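Local coordinates for RctB replication initiator protein (Vibrio cholerae, PDB 5UBE) that initiates replication of the second chromosome of Vibrio cholerae, probably by binding DNA at its origin, and structurally resembles plasmid initiators, at residues K42-V45 with E46-L50; G74-R78 with A79-Q83. All blocks are in the same frame, centred on the assembly; numbering follows the deposited sequence.

Contact 1: K42-V45 with E46-L50; sequences KSIV and ELLNL
The backbone N of N49 meets O of V45 at 2.7 Å with an almost straight N-H...O angle of 174°, the shortest of three i to i+4 bonds that wind K42-V45 into E46-L50 as one alpha-helix. This helix, 42-55, belongs to the helix-turn-helix domain and illustrates how one helix can divide its faces between core and solvent. The companion bonds are E46 N to K42 O, 2.9 Å, and L48 N to I44 O, 3.0 Å. On the buried face I44 and L48 run alongside each other: CG2 of I44 lies 4.0 Å from CD1 of L48, while CG of L48 sits against the I44 carbonyl oxygen. L93 covers both leucine and isoleucine, with A87 and A88 of helix 78-91 against I44 and I31 and Y34 of helix 26-34 against L48. Another flank carries E46, whose CG, beside its own backbone N (chi1 -76°), rests 3.3 Å from O of K42; the extended chain then takes the carboxylate back along the first turn, where OE1 forms a salt bridge with R84. A more exposed side pairs V45 with N49, their side chains lying side by side. With chi1 at 176°, V45 sends CG1 away from its backbone N and toward the amide of N49, where it lies 3.6 Å from ND2.

Contact 2: G74-R78 with A79-Q83; sequences GQLTR and AAIQQ
An extended approach through L76 (psi 127°) and T77 (psi 176°) turns abruptly into helical geometry at R78, so that G74-R78 leads straight into the first turns of A79-Q83. T77 is the N-cap of helix 78-91, and the junction shows how a helix start can be secured by both polar and apolar groups. The capping bond runs from A80 N to OG1 of T77 over 3.2 Å, supplying an acceptor to an amide of the first turn, the defining role of an N-cap side chain. Its geometry follows from the threonine's first torsion, which sets OG1 between the backbone N and carbonyl carbon. The same residue then begins the regular backbone series, its O receiving I81 N at 3.1 Å; R78 O takes Q82 N one step later, at 2.9 Å. Next to the cap, L76 and I81 form a hydrophobic staple across the helix start, the residue before the N-cap meeting the fourth residue after it. Their side chains cross at about a right angle, and T65 and L68 of helix 65-71 also touch I81. R78 turns its CB outward from the following turn, and its chain, bent at chi3, carries NH2 to a hydrogen bond with OG1 of T66. In the staple itself CD1 of I81 is wedged against L76, 3.6 Å from CD2 and 3.9 Å from CB.

In the fold
Contact 1 precedes contact 2 along the chain, and their centres lie 12 Å apart. They meet directly in the core, where CD1 of L47 packs 3.9 Å from CD1 of I81; L68 of helix 65-71 touches both residues and makes the junction a three-helix one. Three residues past I81, R84 forms the salt bridge with E46 of contact 1 and a weak hydrogen bond to O of A80 in contact 2. The succession of helices 42-55, 65-71 and 78-91, followed by antiparallel strands 94-100 and 108-114, is consistent with a winged helix-turn-helix. In that reading helix 78-91, which contact 2 starts, would be the recognition helix, with helix 42-55 packed against it through L47 and I44.

Contact 1: K42-V45 with E46-L50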
loop_
_atom_site.group_PDB
_atom_site.type_symbol
_atom_site.label_atom_id
_atom_site.label_comp_id
_atom_site.label_asym_id
_atom_site.label_seq_id
_atom_site.Cartn_x
_atom_site.Cartn_y
_atom_site.Cartn_z
ATOM N N LYS A 42 -4.019 14.413 6.415
ATOM C CA LYS A 42 -2.986 13.925 7.318
ATOM C C LYS A 42 -3.129 12.426 7.559
ATOM O O LYS A 42 -2.130 11.701 7.633
ATOM C CB LYS A 42 -3.052 14.684 8.645
ATOM C CG LYS A 42 -2.554 16.122 8.577
ATOM C CD LYS A 42 -1.210 16.204 7.867
ATOM C CE LYS A 42 -0.407 17.435 8.285
ATOM N NZ LYS A 42 0.257 17.259 9.612
ATOM N N SER A 43 -4.370 11.946 7.673
ATOM C CA SER A 43 -4.616 10.531 7.938
ATOM C C SER A 43 -4.205 9.647 6.761
ATOM O O SER A 43 -3.792 8.500 6.966
ATOM C CB SER A 43 -6.097 10.322 8.281
ATOM O OG SER A 43 -6.390 8.955 8.491
ATOM N N ILE A 44 -4.328 10.139 5.525
ATOM C CA ILE A 44 -3.805 9.372 4.393
ATOM C C ILE A 44 -2.282 9.405 4.388
ATOM O O ILE A 44 -1.629 8.379 4.176
ATOM C CB ILE A 44 -4.394 9.891 3.062
ATOM C CG1 ILE A 44 -5.867 9.478 2.955
ATOM C CG2 ILE A 44 -3.588 9.352 1.859
ATOM C CD1 ILE A 44 -6.681 10.270 1.965
ATOM N N VAL A 45 -1.692 10.585 4.616
ATOM C CA VAL A 45 -0.234 10.694 4.649
ATOM C C VAL A 45 0.353 9.748 5.687
ATOM O O VAL A 45 1.396 9.126 5.454
ATOM C CB VAL A 45 0.197 12.153 4.896
ATOM C CG1 VAL A 45 1.711 12.249 5.022
ATOM C CG2 VAL A 45 -0.282 13.036 3.749
ATOM N N GLU A 46 -0.310 9.607 6.837
ATOM C CA GLU A 46 0.150 8.663 7.855
ATOM C C GLU A 46 0.319 7.263 7.282
ATOM O O GLU A 46 1.370 6.631 7.449
ATOM C CB GLU A 46 -0.840 8.623 9.021
ATOM C CG GLU A 46 -0.792 9.796 9.982
ATOM C CD GLU A 46 -1.868 9.677 11.061
ATOM O OE1 GLU A 46 -2.728 8.768 10.946
ATOM O OE2 GLU A 46 -1.851 10.485 12.015
ATOM N N LEU A 47 -0.729 6.741 6.641
ATOM C CA LEU A 47 -0.617 5.453 5.966
ATOM C C LEU A 47 0.546 5.450 4.972
ATOM O O LEU A 47 1.352 4.516 4.959
ATOM C CB LEU A 47 -1.929 5.115 5.254
ATOM C CG LEU A 47 -1.863 3.827 4.431
ATOM C CD1 LEU A 47 -1.747 2.643 5.365
ATOM C CD2 LEU A 47 -3.053 3.669 3.495
ATOM N N LEU A 48 0.654 6.495 4.132
ATOM C CA LEU A 48 1.702 6.521 3.108
ATOM C C LEU A 48 3.094 6.486 3.733
ATOM O O LEU A 48 3.960 5.716 3.301
ATOM C CB LEU A 48 1.553 7.749 2.202
ATOM C CG LEU A 48 0.175 7.900 1.563
ATOM C CD1 LEU A 48 0.199 9.004 0.539
ATOM C CD2 LEU A 48 -0.307 6.587 0.950
ATOM N N ASN A 49 3.324 7.307 4.762
ATOM C CA ASN A 49 4.617 7.294 5.439
ATOM C C ASN A 49 4.924 5.917 6.017
ATOM O O ASN A 49 6.076 5.470 6.005
ATOM C CB ASN A 49 4.639 8.350 6.545
ATOM C CG ASN A 49 4.798 9.755 6.005
ATOM O OD1 ASN A 49 5.192 9.940 4.858
ATOM N ND2 ASN A 49 4.503 10.755 6.833
ATOM N N LEU A 50 3.900 5.231 6.533
ATOM C CA LEU A 50 4.106 3.912 7.123
ATOM C C LEU A 50 4.566 2.907 6.076
ATOM O O LEU A 50 5.545 2.179 6.287
ATOM C CB LEU A 50 2.818 3.435 7.780
ATOM C CG LEU A 50 2.903 2.296 8.790
ATOM C CD1 LEU A 50 3.699 2.726 10.017
ATOM C CD2 LEU A 50 1.486 1.880 9.174
#

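Contact 2: G74-R78 with A79-Q83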
loop_
_atom_site.group_PDB
_atom_site.type_symbol
_atom_site.label_atom_id
_atom_site.label_comp_id
_atom_site.label_asym_id
_atom_site.label_seq_id
_atom_site.Cartn_x
_atom_site.Cartn_y
_atom_site.Cartn_z
ATOM N N GLY A 74 0.092 -2.351 16.666
ATOM C CA GLY A 74 -1.330 -2.568 16.789
ATOM C C GLY A 74 -2.167 -1.329 16.991
ATOM O O GLY A 74 -3.385 -1.457 17.174
ATOM N N GLN A 75 -1.574 -0.131 16.958
ATOM C CA GLN A 75 -2.371 1.073 17.183
ATOM C C GLN A 75 -3.259 1.393 15.988
ATOM O O GLN A 75 -4.377 1.896 16.165
ATOM C CB GLN A 75 -1.466 2.254 17.530
ATOM C CG GLN A 75 -0.852 2.117 18.912
ATOM C CD GLN A 75 -0.182 3.383 19.392
ATOM O OE1 GLN A 75 -0.316 4.444 18.780
ATOM N NE2 GLN A 75 0.545 3.281 20.500
ATOM N N LEU A 76 -2.795 1.113 14.776
ATOM C CA LEU A 76 -3.654 1.088 13.600
ATOM C C LEU A 76 -4.098 -0.351 13.382
ATOM O O LEU A 76 -3.267 -1.261 13.344
ATOM C CB LEU A 76 -2.934 1.615 12.360
ATOM C CG LEU A 76 -2.914 3.139 12.210
ATOM C CD1 LEU A 76 -1.963 3.747 13.232
ATOM C CD2 LEU A 76 -2.534 3.550 10.800
ATOM N N THR A 77 -5.405 -0.551 13.271
ATOM C CA THR A 77 -5.979 -1.865 13.065
ATOM C C THR A 77 -6.109 -2.119 11.573
ATOM O O THR A 77 -5.833 -1.248 10.755
ATOM C CB THR A 77 -7.344 -1.946 13.721
ATOM O OG1 THR A 77 -8.135 -0.864 13.215
ATOM C CG2 THR A 77 -7.217 -1.824 15.237
ATOM N N ARG A 78 -6.544 -3.327 11.212
ATOM C CA ARG A 78 -6.901 -3.587 9.826
ATOM C C ARG A 78 -7.972 -2.616 9.352
ATOM O O ARG A 78 -7.923 -2.116 8.222
ATOM C CB ARG A 78 -7.381 -5.028 9.660
ATOM C CG ARG A 78 -7.223 -5.516 8.226
ATOM C CD ARG A 78 -7.422 -7.008 8.071
ATOM N NE ARG A 78 -6.448 -7.792 8.823
ATOM C CZ ARG A 78 -5.283 -8.210 8.331
ATOM N NH1 ARG A 78 -4.930 -7.912 7.080
ATOM N NH2 ARG A 78 -4.469 -8.918 9.092
ATOM N N ALA A 79 -8.941 -2.322 10.212
ATOM C CA ALA A 79 -10.028 -1.440 9.821
ATOM C C ALA A 79 -9.527 -0.025 9.553
ATOM O O ALA A 79 -9.975 0.620 8.600
ATOM C CB ALA A 79 -11.112 -1.443 10.897
ATOM N N ALA A 80 -8.612 0.482 10.387
ATOM C CA ALA A 80 -8.118 1.842 10.185
ATOM C C ALA A 80 -7.258 1.939 8.926
ATOM O O ALA A 80 -7.359 2.918 8.178
ATOM C CB ALA A 80 -7.340 2.311 11.416
ATOM N N ILE A 81 -6.404 0.936 8.678
ATOM C CA ILE A 81 -5.650 0.879 7.424
ATOM C C ILE A 81 -6.608 0.877 6.235
ATOM O O ILE A 81 -6.490 1.691 5.310
ATOM C CB ILE A 81 -4.730 -0.359 7.397
ATOM C CG1 ILE A 81 -3.725 -0.395 8.575
ATOM C CG2 ILE A 81 -4.025 -0.471 6.043
ATOM C CD1 ILE A 81 -2.688 0.715 8.577
ATOM N N GLN A 82 -7.594 -0.027 6.258
ATOM C CA GLN A 82 -8.540 -0.116 5.154
ATOM C C GLN A 82 -9.267 1.207 4.938
ATOM O O GLN A 82 -9.537 1.591 3.797
ATOM C CB GLN A 82 -9.541 -1.247 5.408
ATOM C CG GLN A 82 -9.094 -2.600 4.891
ATOM C CD GLN A 82 -8.795 -2.613 3.389
ATOM O OE1 GLN A 82 -9.643 -2.245 2.581
ATOM N NE2 GLN A 82 -7.587 -3.049 3.015
ATOM N N GLN A 83 -9.607 1.913 6.027
ATOM C CA GLN A 83 -10.272 3.208 5.899
ATOM C C GLN A 83 -9.391 4.203 5.150
ATOM O O GLN A 83 -9.816 4.807 4.157
ATOM C CB GLN A 83 -10.632 3.756 7.283
ATOM C CG GLN A 83 -11.282 5.154 7.267
ATOM C CD GLN A 83 -11.298 5.803 8.651
ATOM O OE1 GLN A 83 -11.495 5.131 9.665
ATOM N NE2 GLN A 83 -11.067 7.106 8.695
#